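Chemotaxis protein cheA (Thermotoga maritima, PDB 1TQG) probably passes a phosphoryl group to chemotaxis response regulators through its all-helical phosphotransfer (HPt) domain, as part of a histidine kinase. Local coordinates at residues A[12-17]-A[49-54]; A[33-38]-A[75-80]; A[39-44]-A[69-74]. All coordinates share one frame; numbering follows the deposited sequence.

Contact 1 (A[12-17]-A[49-54])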
loop_
_atom_site.group_PDB
_atom_site.type_symbol
_atom_site.label_atom_id
_atom_site.label_comp_id
_atom_site.label_asym_id
_atom_site.label_seq_id
_atom_site.Cartn_x
_atom_site.Cartn_y
_atom_site.Cartn_z
ATOM N N ASP A 12 -8.074 1.763 -11.421
ATOM C CA ASP A 12 -9.216 1.136 -10.758
ATOM C C ASP A 12 -8.747 0.032 -9.825
ATOM O O ASP A 12 -9.233 -0.136 -8.678
ATOM C CB ASP A 12 -10.162 0.602 -11.844
ATOM C CG ASP A 12 -11.373 -0.100 -11.370
ATOM O OD1 ASP A 12 -12.191 0.495 -10.645
ATOM O OD2 ASP A 12 -11.570 -1.301 -11.643
ATOM N N GLU A 13 -7.833 -0.791 -10.298
ATOM C CA GLU A 13 -7.340 -1.891 -9.462
ATOM C C GLU A 13 -6.592 -1.362 -8.256
ATOM O O GLU A 13 -6.728 -1.829 -7.109
ATOM C CB GLU A 13 -6.475 -2.836 -10.277
ATOM C CG GLU A 13 -7.298 -3.567 -11.349
ATOM C CD GLU A 13 -7.707 -4.941 -10.863
ATOM O OE1 GLU A 13 -8.647 -5.444 -11.532
ATOM O OE2 GLU A 13 -7.185 -5.596 -9.921
ATOM N N THR A 14 -5.708 -0.396 -8.460
ATOM C CA THR A 14 -4.937 0.189 -7.369
ATOM C C THR A 14 -5.850 0.792 -6.328
ATOM O O THR A 14 -5.574 0.646 -5.120
ATOM C CB THR A 14 -4.076 1.348 -7.956
ATOM O OG1 THR A 14 -3.032 0.845 -8.809
ATOM C CG2 THR A 14 -3.359 2.146 -6.856
ATOM N N LYS A 15 -6.930 1.464 -6.726
ATOM C CA LYS A 15 -7.880 1.990 -5.746
ATOM C C LYS A 15 -8.518 0.902 -4.896
ATOM O O LYS A 15 -8.753 1.190 -3.719
ATOM C CB LYS A 15 -8.904 2.841 -6.463
ATOM C CG LYS A 15 -8.307 4.138 -6.923
ATOM C CD LYS A 15 -9.341 5.076 -7.554
ATOM C CE LYS A 15 -8.739 6.454 -7.630
ATOM N NZ LYS A 15 -8.908 7.359 -6.468
ATOM N N GLU A 16 -8.783 -0.253 -5.430
ATOM C CA GLU A 16 -9.303 -1.323 -4.597
ATOM C C GLU A 16 -8.361 -1.670 -3.481
ATOM O O GLU A 16 -8.764 -1.839 -2.319
ATOM C CB GLU A 16 -9.591 -2.550 -5.501
ATOM C CG GLU A 16 -9.929 -3.807 -4.780
ATOM C CD GLU A 16 -10.269 -4.881 -5.814
ATOM O OE1 GLU A 16 -11.141 -4.654 -6.709
ATOM O OE2 GLU A 16 -9.561 -5.911 -5.638
ATOM N N TYR A 17 -7.057 -1.778 -3.814
ATOM C CA TYR A 17 -6.043 -2.147 -2.826
ATOM C C TYR A 17 -5.807 -1.035 -1.829
ATOM O O TYR A 17 -5.638 -1.303 -0.636
ATOM C CB TYR A 17 -4.710 -2.575 -3.481
ATOM C CG TYR A 17 -4.890 -3.952 -4.083
ATOM C CD1 TYR A 17 -4.948 -5.115 -3.335
ATOM C CD2 TYR A 17 -5.118 -4.047 -5.469
ATOM C CE1 TYR A 17 -5.154 -6.379 -3.865
ATOM C CE2 TYR A 17 -5.319 -5.314 -6.040
ATOM C CZ TYR A 17 -5.335 -6.441 -5.221
ATOM O OH TYR A 17 -5.528 -7.665 -5.782
ATOM N N LYS A 49 3.095 -2.844 -5.189
ATOM C CA LYS A 49 4.467 -2.751 -5.685
ATOM C C LYS A 49 4.587 -3.493 -6.989
ATOM O O LYS A 49 5.225 -3.030 -7.952
ATOM C CB LYS A 49 5.421 -3.355 -4.654
ATOM C CG LYS A 49 6.913 -3.194 -4.966
ATOM C CD LYS A 49 7.783 -3.978 -4.047
ATOM C CE LYS A 49 7.751 -5.485 -4.141
ATOM N NZ LYS A 49 8.878 -6.219 -3.515
ATOM N N GLY A 50 4.039 -4.697 -7.030
ATOM C CA GLY A 50 4.137 -5.488 -8.239
ATOM C C GLY A 50 3.378 -4.888 -9.420
ATOM O O GLY A 50 3.840 -4.936 -10.572
ATOM N N MET A 51 2.196 -4.339 -9.160
ATOM C CA MET A 51 1.471 -3.631 -10.228
ATOM C C MET A 51 2.268 -2.474 -10.758
ATOM O O MET A 51 2.363 -2.253 -11.986
ATOM C CB MET A 51 0.150 -3.145 -9.623
ATOM C CG MET A 51 -0.731 -4.327 -9.277
ATOM S SD MET A 51 -2.224 -3.705 -8.511
ATOM C CE MET A 51 -2.956 -2.887 -9.944
ATOM N N ALA A 52 2.811 -1.672 -9.886
ATOM C CA ALA A 52 3.621 -0.537 -10.340
ATOM C C ALA A 52 4.791 -1.037 -11.176
ATOM O O ALA A 52 5.120 -0.418 -12.198
ATOM C CB ALA A 52 4.074 0.276 -9.156
ATOM N N GLY A 53 5.434 -2.147 -10.783
ATOM C CA GLY A 53 6.553 -2.631 -11.533
ATOM C C GLY A 53 6.200 -3.037 -12.937
ATOM O O GLY A 53 6.952 -2.838 -13.907
ATOM N N THR A 54 5.010 -3.614 -13.147
ATOM C CA THR A 54 4.647 -4.080 -14.501
ATOM C C THR A 54 4.307 -2.887 -15.379
ATOM O O THR A 54 4.322 -3.046 -16.591
ATOM C CB THR A 54 3.509 -5.111 -14.506
ATOM O OG1 THR A 54 2.303 -4.457 -14.139
ATOM C CG2 THR A 54 3.769 -6.228 -13.547
#
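Met51 bridges two antiparallel helices by laying its thioether end against Glu13, Thr14 and Tyr17. The segment axes stand 11.1 Å apart and their directions differ by 163°, a separation that a short residue could not easily span, whereas a long, flexible, unbranched methionine can. CG stands anti to the carbonyl carbon and chi2 is extended, which carries the chain toward helix 3-30; the bend at chi3 (68°) then turns the methyl out of the line of the chain, and sulfur and methyl meet different partners.

The methyl makes van der Waals contacts with Glu13 and Thr14. Met51 CE lies 3.5 Å from Glu13 CB, so the glutamate takes part through the aliphatic root of its side chain and not through its carboxylate. The same CE is 3.9 Å from Thr14 OG1. That hydroxyl has its polar partner within its own helix, the carbonyl oxygen of Phe10, which lets a threonine sit buried at a helix interface. Because Glu13, Thr14 and Met51 were each modelled in two conformers, these distances hold for the conformers described, consistent with the two conformers reported for this domain.

The sulfur makes a Met-aromatic contact. Met51 SD is 5.0 Å from the centroid of the Tyr17 ring and 51° off its normal, an oblique approach, with ring atom CD2 4.2 Å from SD. Tyrosine suits this partly exposed place because its hydrocarbon ring can pack against the sulfur.

Around this bridge the bundle closes in. Thr14 also packs on Leu48 of helix 35-55 and Val100 of helix 83-103, Tyr17 on Thr47 and Leu48, while Ala52, beside Met51, faces Met60 and Ala61 of helix 58-75.

Contact 2 (A[33-38]-A[75-80])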
loop_
_atom_site.group_PDB
_atom_site.type_symbol
_atom_site.label_atom_id
_atom_site.label_comp_id
_atom_site.label_asym_id
_atom_site.label_seq_id
_atom_site.Cartn_x
_atom_site.Cartn_y
_atom_site.Cartn_z
ATOM N N GLU A 33 -1.142 -5.582 17.723
ATOM C CA GLU A 33 -0.373 -6.819 17.754
ATOM C C GLU A 33 -1.014 -7.863 16.863
ATOM O O GLU A 33 -0.491 -8.964 16.850
ATOM C CB GLU A 33 -0.265 -7.437 19.142
ATOM C CG GLU A 33 0.506 -6.537 20.058
ATOM C CD GLU A 33 0.697 -7.139 21.439
ATOM O OE1 GLU A 33 0.236 -8.297 21.685
ATOM O OE2 GLU A 33 1.334 -6.400 22.258
ATOM N N ASP A 34 -2.115 -7.509 16.178
ATOM C CA ASP A 34 -2.757 -8.554 15.378
ATOM C C ASP A 34 -1.972 -8.824 14.114
ATOM O O ASP A 34 -1.975 -8.084 13.148
ATOM C CB ASP A 34 -4.176 -8.166 15.009
ATOM C CG ASP A 34 -4.967 -9.305 14.367
ATOM O OD1 ASP A 34 -4.360 -10.217 13.785
ATOM O OD2 ASP A 34 -6.240 -9.252 14.489
ATOM N N MET A 35 -1.284 -9.942 14.120
ATOM C CA MET A 35 -0.393 -10.332 13.018
ATOM C C MET A 35 -1.135 -10.602 11.728
ATOM O O MET A 35 -0.561 -10.486 10.637
ATOM C CB MET A 35 0.387 -11.596 13.438
ATOM C CG MET A 35 1.513 -11.334 14.363
ATOM S SD MET A 35 2.852 -10.474 13.531
ATOM C CE MET A 35 3.778 -9.870 14.929
ATOM N N GLU A 36 -2.419 -11.010 11.829
ATOM C CA GLU A 36 -3.137 -11.225 10.581
ATOM C C GLU A 36 -3.369 -9.878 9.871
ATOM O O GLU A 36 -3.323 -9.787 8.670
ATOM C CB GLU A 36 -4.428 -11.986 10.851
ATOM C CG GLU A 36 -5.170 -12.381 9.562
ATOM C CD GLU A 36 -4.363 -12.934 8.411
ATOM O OE1 GLU A 36 -3.328 -13.604 8.655
ATOM O OE2 GLU A 36 -4.711 -12.750 7.211
ATOM N N LEU A 37 -3.758 -8.899 10.627
ATOM C CA LEU A 37 -3.954 -7.589 10.052
ATOM C C LEU A 37 -2.645 -7.008 9.525
ATOM O O LEU A 37 -2.639 -6.378 8.448
ATOM C CB LEU A 37 -4.580 -6.652 11.038
ATOM C CG LEU A 37 -5.973 -7.032 11.559
ATOM C CD1 LEU A 37 -6.368 -6.130 12.697
ATOM C CD2 LEU A 37 -6.956 -7.071 10.420
ATOM N N ILE A 38 -1.554 -7.218 10.252
ATOM C CA ILE A 38 -0.237 -6.803 9.718
ATOM C C ILE A 38 0.003 -7.481 8.385
ATOM O O ILE A 38 0.454 -6.825 7.432
ATOM C CB ILE A 38 0.898 -7.047 10.734
ATOM C CG1 ILE A 38 0.646 -6.239 12.016
ATOM C CG2 ILE A 38 2.251 -6.801 10.117
ATOM C CD1 ILE A 38 1.607 -6.639 13.101
ATOM N N ARG A 75 5.693 -7.821 10.601
ATOM C CA ARG A 75 5.123 -9.170 10.584
ATOM C C ARG A 75 6.143 -10.187 11.128
ATOM O O ARG A 75 5.762 -11.259 11.554
ATOM C CB ARG A 75 4.522 -9.490 9.208
ATOM C CG ARG A 75 5.547 -10.012 8.223
ATOM C CD ARG A 75 4.872 -10.168 6.882
ATOM N NE ARG A 75 5.769 -10.618 5.871
ATOM C CZ ARG A 75 5.915 -11.862 5.380
ATOM N NH1 ARG A 75 5.199 -12.871 5.778
ATOM N NH2 ARG A 75 6.818 -12.066 4.408
ATOM N N ASN A 76 7.452 -9.916 11.096
ATOM C CA ASN A 76 8.473 -10.789 11.660
ATOM C C ASN A 76 8.839 -10.333 13.059
ATOM O O ASN A 76 9.857 -10.747 13.598
ATOM C CB ASN A 76 9.717 -10.729 10.764
ATOM C CG ASN A 76 9.621 -11.444 9.486
ATOM O OD1 ASN A 76 9.231 -11.003 8.373
ATOM N ND2 ASN A 76 9.882 -12.719 9.601
ATOM N N SER A 77 8.046 -9.460 13.681
ATOM C CA SER A 77 8.211 -8.957 15.037
ATOM C C SER A 77 9.537 -8.278 15.252
ATOM O O SER A 77 10.042 -8.194 16.353
ATOM C CB SER A 77 8.029 -10.103 16.066
ATOM O OG SER A 77 6.697 -10.547 16.071
ATOM N N GLU A 78 10.084 -7.630 14.223
ATOM C CA GLU A 78 11.311 -6.874 14.304
ATOM C C GLU A 78 11.092 -5.480 14.870
ATOM O O GLU A 78 11.993 -4.886 15.440
ATOM C CB GLU A 78 11.998 -6.831 12.929
ATOM C CG GLU A 78 12.491 -8.152 12.358
ATOM C CD GLU A 78 12.745 -8.300 10.893
ATOM O OE1 GLU A 78 12.839 -9.442 10.352
ATOM O OE2 GLU A 78 12.876 -7.279 10.200
ATOM N N ILE A 79 9.885 -4.980 14.619
ATOM C CA ILE A 79 9.435 -3.684 15.087
ATOM C C ILE A 79 7.954 -3.774 15.484
ATOM O O ILE A 79 7.263 -4.683 15.022
ATOM C CB ILE A 79 9.585 -2.563 14.057
ATOM C CG1 ILE A 79 8.631 -2.725 12.868
ATOM C CG2 ILE A 79 11.001 -2.478 13.524
ATOM C CD1 ILE A 79 8.668 -1.638 11.803
ATOM N N LYS A 80 7.497 -2.865 16.304
ATOM C CA LYS A 80 6.113 -2.863 16.778
ATOM C C LYS A 80 5.360 -1.778 15.991
ATOM O O LYS A 80 5.928 -0.772 15.556
ATOM C CB LYS A 80 6.139 -2.611 18.281
ATOM C CG LYS A 80 6.509 -3.876 19.095
ATOM C CD LYS A 80 6.809 -3.615 20.546
ATOM C CE LYS A 80 6.896 -4.912 21.357
ATOM N NZ LYS A 80 7.361 -4.754 22.752
#
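This is a helix-end contact at one extremity of the four-helix bundle: the first turn of helix 35-55 packs against the point where helix 58-75 stops and the chain enters the loop to helix 83-103. Met35 carries the outer part. Its chain bends at chi2 (-70°), which swings the thioether across to the other backbone, placing SD 3.6 Å from Arg75 O and CE 3.2 Å from Ser77 OG, a tight fit. With an alanine here in place of the methionine, the Arg75 carbonyl and the Ser77 hydroxyl would probably lose this apolar cover and a gap would open between the helix ends. Deeper in, Ile38 presses its CG2 branch to 3.6 Å from both Arg75 N and Arg75 CB; carried directly on CB, this branch stays close to its own main chain and suits a close approach of the two backbones. The remainder of Arg75 runs extended away from Ile38, and its NE forms a salt bridge with Asp72.

Each end is shaped by its own capping. Asp34 is the N-cap of helix 35-55: its OD1 accepts from Glu36 N at 2.9 Å, 24° out of the carboxylate plane, and only weakly from Leu37 N. A short acidic residue suits this place, where backbone N-H groups lack carbonyl partners. On the other side, Ser77, at positive phi (58°), is the C-prime residue of the Schellman motif that ends helix 58-75, and its hydroxyl there meets Met35.

Ile38 continues inward onto Leu71 and Ala74 of helix 58-75 and Leu28 of helix 3-30, while Leu37 lies on Glu27 and Leu28.

Contact 3 (A[39-44]-A[69-74])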
loop_
_atom_site.group_PDB
_atom_site.type_symbol
_atom_site.label_atom_id
_atom_site.label_comp_id
_atom_site.label_asym_id
_atom_site.label_seq_id
_atom_site.Cartn_x
_atom_site.Cartn_y
_atom_site.Cartn_z
ATOM N N ASN A 39 -0.235 -8.766 8.317
ATOM C CA ASN A 39 -0.077 -9.512 7.098
ATOM C C ASN A 39 -1.002 -8.992 5.964
ATOM O O ASN A 39 -0.551 -8.882 4.811
ATOM C CB ASN A 39 -0.325 -10.993 7.297
ATOM C CG ASN A 39 0.717 -11.619 8.185
ATOM O OD1 ASN A 39 1.865 -11.267 8.227
ATOM N ND2 ASN A 39 0.329 -12.667 8.852
ATOM N N GLU A 40 -2.221 -8.644 6.265
ATOM C CA GLU A 40 -3.123 -8.077 5.286
ATOM C C GLU A 40 -2.562 -6.822 4.642
ATOM O O GLU A 40 -2.660 -6.589 3.442
ATOM C CB GLU A 40 -4.454 -7.682 5.901
ATOM C CG GLU A 40 -5.405 -8.747 6.258
ATOM C CD GLU A 40 -6.725 -8.247 6.820
ATOM O OE1 GLU A 40 -7.211 -7.100 6.760
ATOM O OE2 GLU A 40 -7.300 -9.165 7.397
ATOM N N ALA A 41 -2.062 -5.970 5.522
ATOM C CA ALA A 41 -1.467 -4.744 5.006
ATOM C C ALA A 41 -0.231 -5.020 4.179
ATOM O O ALA A 41 -0.096 -4.393 3.083
ATOM C CB ALA A 41 -1.135 -3.843 6.188
ATOM N N PHE A 42 0.651 -5.886 4.652
ATOM C CA PHE A 42 1.785 -6.280 3.861
ATOM C C PHE A 42 1.382 -6.754 2.447
ATOM O O PHE A 42 1.961 -6.331 1.461
ATOM C CB PHE A 42 2.590 -7.364 4.647
ATOM C CG PHE A 42 3.688 -7.944 3.761
ATOM C CD1 PHE A 42 4.867 -7.242 3.536
ATOM C CD2 PHE A 42 3.486 -9.140 3.136
ATOM C CE1 PHE A 42 5.808 -7.717 2.651
ATOM C CE2 PHE A 42 4.433 -9.623 2.239
ATOM C CZ PHE A 42 5.593 -8.895 1.999
ATOM N N ARG A 43 0.375 -7.634 2.382
ATOM C CA ARG A 43 -0.021 -8.244 1.138
ATOM C C ARG A 43 -0.539 -7.210 0.113
ATOM O O ARG A 43 -0.232 -7.264 -1.070
ATOM C CB ARG A 43 -1.102 -9.292 1.292
ATOM C CG ARG A 43 -0.577 -10.487 2.076
ATOM C CD ARG A 43 -1.573 -11.596 2.027
ATOM N NE ARG A 43 -2.699 -11.441 2.909
ATOM C CZ ARG A 43 -2.862 -11.889 4.164
ATOM N NH1 ARG A 43 -1.923 -12.546 4.838
ATOM N NH2 ARG A 43 -4.018 -11.644 4.778
ATOM N N ALA A 44 -1.313 -6.245 0.651
ATOM C CA ALA A 44 -1.831 -5.195 -0.247
ATOM C C ALA A 44 -0.702 -4.342 -0.783
ATOM O O ALA A 44 -0.663 -4.020 -1.955
ATOM C CB ALA A 44 -2.844 -4.358 0.546
ATOM N N ASN A 69 8.398 -2.774 3.375
ATOM C CA ASN A 69 9.454 -3.132 4.288
ATOM C C ASN A 69 9.082 -2.846 5.702
ATOM O O ASN A 69 9.475 -3.620 6.625
ATOM C CB ASN A 69 10.750 -2.337 3.940
ATOM C CG ASN A 69 11.441 -2.846 2.723
ATOM O OD1 ASN A 69 11.193 -3.941 2.211
ATOM N ND2 ASN A 69 12.304 -2.031 2.158
ATOM N N ILE A 70 8.370 -1.773 6.018
ATOM C CA ILE A 70 7.884 -1.489 7.392
ATOM C C ILE A 70 6.985 -2.640 7.835
ATOM O O ILE A 70 7.205 -3.187 8.923
ATOM C CB ILE A 70 7.192 -0.158 7.430
ATOM C CG1 ILE A 70 8.107 1.011 7.036
ATOM C CG2 ILE A 70 6.606 0.045 8.830
ATOM C CD1 ILE A 70 7.344 2.319 6.817
ATOM N N LEU A 71 5.984 -2.999 7.016
ATOM C CA LEU A 71 5.070 -4.052 7.417
ATOM C C LEU A 71 5.725 -5.394 7.484
ATOM O O LEU A 71 5.328 -6.228 8.320
ATOM C CB LEU A 71 3.809 -4.125 6.521
ATOM C CG LEU A 71 2.705 -3.105 6.736
ATOM C CD1 LEU A 71 1.971 -3.340 8.071
ATOM C CD2 LEU A 71 3.175 -1.682 6.660
ATOM N N ASP A 72 6.756 -5.616 6.672
ATOM C CA ASP A 72 7.490 -6.873 6.712
ATOM C C ASP A 72 8.293 -7.004 7.983
ATOM O O ASP A 72 8.329 -8.059 8.626
ATOM C CB ASP A 72 8.354 -6.892 5.457
ATOM C CG ASP A 72 8.584 -8.270 4.885
ATOM O OD1 ASP A 72 8.071 -9.284 5.392
ATOM O OD2 ASP A 72 9.289 -8.323 3.858
ATOM N N LYS A 73 8.927 -5.906 8.389
ATOM C CA LYS A 73 9.599 -5.900 9.718
ATOM C C LYS A 73 8.577 -6.205 10.801
ATOM O O LYS A 73 8.824 -7.010 11.704
ATOM C CB LYS A 73 10.331 -4.594 9.907
ATOM C CG LYS A 73 11.603 -4.420 9.043
ATOM C CD LYS A 73 12.208 -3.042 9.335
ATOM C CE LYS A 73 13.478 -2.857 8.549
ATOM N NZ LYS A 73 13.765 -1.423 8.263
ATOM N N ALA A 74 7.397 -5.597 10.716
ATOM C CA ALA A 74 6.428 -5.763 11.784
ATOM C C ALA A 74 5.896 -7.196 11.795
ATOM O O ALA A 74 5.674 -7.780 12.845
ATOM C CB ALA A 74 5.311 -4.765 11.581
#
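Phe42 brings one corner of its ring obliquely against the carboxylate of Asp72, with Phe42 CE1 3.6 Å from Asp72 CG and 3.7 Å from Asp72 OD2. The two planes are 32° apart, so the groups do not stack flat. With CG anti to the backbone N (chi1 172°), the phenyl swings out from the flank of its helix to reach the neighbouring one. Asp72 was modelled in two conformers, and the distances are those of one of them.

Nearer the helix axes the side-chain packing is aliphatic. Leu71 points into the interface, its CB 3.9 Å from Phe42 CB and its CD1 3.7 Å from Ala41 CB. Alanine suits that spot: its single methyl allows the branched leucine to come close, and the segment axes approach to 8.8 Å, crossing at -149°. Leu71 is buried and also rests on Ile38, Leu45 and Ile89.

The contact is made by van der Waals packing, graded from an aliphatic interior to a polar margin. There Asp72 OD1 forms a salt bridge with Arg75, whose guanidinium also makes a cation-pi contact with Phe42. Shared in this way between carboxylate and ring, the positive charge is likely to steady the carboxylate beside the phenyl group.

In the fold
All three contacts use helix 35-55, the element expected to carry the phosphoacceptor histidine in HPt domains. Contact 1 joins it to helix 3-30, contact 3 to helix 58-75, and contact 2 to the end of that helix and the loop beyond. Contacts 1 and 2 lie on opposite sides of the chain's centre, their centres about 23 Å apart; contacts 2 and 3, about 8 Å between centres, touch, in part through a Glu36–Arg43 salt bridge along the shared helix. Contact 3 sits deeper, with two of its four touching residues buried; contact 2 is more superficial and leans on backbone and caps. Methionine sulfur serves contacts 1 and 2, while contact 3 combines aliphatic packing with a ring against a carboxylate.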